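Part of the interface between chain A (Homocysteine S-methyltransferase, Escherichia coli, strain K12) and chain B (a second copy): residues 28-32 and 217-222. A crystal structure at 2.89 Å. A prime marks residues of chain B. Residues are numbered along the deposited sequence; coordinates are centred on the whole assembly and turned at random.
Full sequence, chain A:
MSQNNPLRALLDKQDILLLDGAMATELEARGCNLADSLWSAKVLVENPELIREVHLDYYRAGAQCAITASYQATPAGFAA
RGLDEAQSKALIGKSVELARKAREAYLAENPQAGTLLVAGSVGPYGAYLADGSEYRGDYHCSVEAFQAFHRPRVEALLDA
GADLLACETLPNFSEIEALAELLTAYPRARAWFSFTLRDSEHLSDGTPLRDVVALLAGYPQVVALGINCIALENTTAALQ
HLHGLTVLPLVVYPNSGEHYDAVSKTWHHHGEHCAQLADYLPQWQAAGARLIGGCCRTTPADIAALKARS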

# COMPACT_ATOMS: atom_id res chain seq x y z
N GLU A 28 -5.71 3.67 -7.75
CA GLU A 28 -4.86 4.69 -8.35
C GLU A 28 -3.45 4.16 -8.55
O GLU A 28 -2.80 4.47 -9.55
N ALA A 29 -2.98 3.35 -7.61
CA ALA A 29 -1.65 2.76 -7.71
C ALA A 29 -1.55 1.83 -8.91
O ALA A 29 -0.49 1.73 -9.53
N ARG A 30 -2.65 1.16 -9.23
CA ARG A 30 -2.67 0.23 -10.35
C ARG A 30 -3.05 0.90 -11.67
O ARG A 30 -3.14 0.23 -12.70
N GLY A 31 -3.27 2.21 -11.64
CA GLY A 31 -3.52 2.98 -12.84
C GLY A 31 -4.99 3.17 -13.20
O GLY A 31 -5.35 3.08 -14.37
N CYS A 32 -5.82 3.40 -12.20
CA CYS A 32 -7.26 3.62 -12.39
C CYS A 32 -7.69 5.09 -12.35
O CYS A 32 -6.97 5.94 -11.83
N ALA B 217 4.14 -5.70 -15.28
CA ALA B 217 3.58 -4.78 -16.27
C ALA B 217 2.24 -4.24 -15.80
O ALA B 217 1.82 -3.16 -16.20
N GLY B 218 1.58 -5.00 -14.93
CA GLY B 218 0.34 -4.55 -14.33
C GLY B 218 0.55 -3.61 -13.15
O GLY B 218 -0.42 -3.21 -12.50
N TYR B 219 1.80 -3.26 -12.85
CA TYR B 219 2.10 -2.40 -11.71
C TYR B 219 2.85 -1.13 -12.12
O TYR B 219 4.09 -1.10 -12.10
N PRO B 220 2.11 -0.07 -12.45
CA PRO B 220 2.64 1.22 -12.91
C PRO B 220 3.68 1.84 -11.98
O PRO B 220 4.50 2.64 -12.43
N GLN B 221 3.65 1.49 -10.70
CA GLN B 221 4.64 2.05 -9.78
C GLN B 221 6.02 1.53 -10.10
O GLN B 221 7.02 2.21 -9.87
N VAL B 222 6.08 0.32 -10.66
CA VAL B 222 7.34 -0.23 -11.15
C VAL B 222 7.75 0.49 -12.43
O VAL B 222 7.15 0.30 -13.49

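Two short segments meet here, the end of a helix in chain A and a loop in chain B that carries a type I turn from Tyr219′ to Val222′, closed by the bond from Val222′ N to Tyr219′ O (2.8 Å). Together they bury 309 Å², and one arginine accounts for much of the contact.

Glu28 still belongs to the helix. Its side chain, with chi1 m and chi2 t, stays out of reach of the other stretch and remains exposed, as suits a charged carboxylate. Glu28 O accepts a hydrogen bond from Gly31 N (3.1 Å) within chain A.

Ala29 is buried, and its CA-to-CB bond points sideways to the partner. Ala29 CB lies 3.6 Å from Gln221′ OE1, a van der Waals contact that a small side chain makes without demanding a polar partner. Gln221′ reaches this point by extension: its own CA-to-CB bond is also sideways, but chi1 m and chi2 t bring the amide end closer, while its NE2 is hydrogen-bonded elsewhere in the structure. Ala29 O also rests 3.5 Å from Pro220′ CD.

Arg30 is the centre of the contact. Its CA-to-CB bond points away from chain B, yet chi1, chi2 and chi3 are all m, and this folded path brings the end of the side chain back to the partner. The guanidinium lies over one face of the Tyr219′ ring, with Arg30 CZ 3.9 Å from the ring centroid and 15° off the normal, a cation-pi arrangement that sets a delocalised positive charge against an electron-rich aromatic surface. Arg30 CD adds an off-centre CH-pi contact, 4.2 Å from the same centroid. Tyr219′, with chi1 m and chi2 -98°, offers a broad, flat surface. Arg30 NE also donates to Gly218′ O at 2.6 Å, but the N-H...O angle of 115° makes the bond weak. Gly218′ suits the crowding near the guanidinium: an ideal CB there would sit 3.0 Å from Arg30 NH1.

Pro220′ points its CA-to-CB bond toward chain A, and its C-gamma exo ring packs against backbone, with Pro220′ CG 3.6 Å from Arg30 O and 4.0 Å from Gly31 N. Gly31 is the first residue to leave helical backbone angles, in a Schellman motif. At these backbone angles a CB would be jammed against the preceding carbonyl oxygen, which by itself calls for glycine; a CB would also lie a tight 3.4 Å from Pro220′ CG. Cys32 makes no contact.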

# COMPACT_ATOMS: atom_id res chain seq x y z
CB GLU A 28 -4.82 5.95 -7.47
CG GLU A 28 -6.08 6.79 -7.53
CD GLU A 28 -6.01 8.00 -6.61
OE1 GLU A 28 -7.02 8.29 -5.91
OE2 GLU A 28 -4.95 8.67 -6.58
CB ALA A 29 -1.30 2.00 -6.43
CB ARG A 30 -3.62 -0.93 -10.05
CG ARG A 30 -3.13 -1.87 -8.95
CD ARG A 30 -1.86 -2.59 -9.38
NE ARG A 30 -2.08 -3.42 -10.56
CZ ARG A 30 -2.30 -4.73 -10.53
NH1 ARG A 30 -2.50 -5.39 -11.66
NH2 ARG A 30 -2.32 -5.38 -9.38
CB CYS A 32 -8.05 2.85 -11.34
SG CYS A 32 -8.28 1.12 -11.75
CB ALA B 217 3.43 -5.48 -17.61
CB TYR B 219 2.91 -3.17 -10.66
CG TYR B 219 2.12 -4.24 -9.95
CD1 TYR B 219 1.56 -4.01 -8.70
CD2 TYR B 219 1.93 -5.49 -10.53
CE1 TYR B 219 0.84 -4.99 -8.05
CE2 TYR B 219 1.21 -6.48 -9.89
CZ TYR B 219 0.67 -6.22 -8.64
OH TYR B 219 -0.06 -7.20 -7.99
CB PRO B 220 1.39 2.11 -12.96
CG PRO B 220 0.27 1.18 -13.12
CD PRO B 220 0.64 -0.05 -12.36
CB GLN B 221 4.27 1.75 -8.34
CG GLN B 221 3.30 2.76 -7.75
CD GLN B 221 2.76 2.30 -6.42
OE1 GLN B 221 2.23 1.20 -6.29
NE2 GLN B 221 2.91 3.15 -5.40
CB VAL B 222 7.22 -1.74 -11.41
CG1 VAL B 222 8.47 -2.27 -12.09
CG2 VAL B 222 6.92 -2.48 -10.10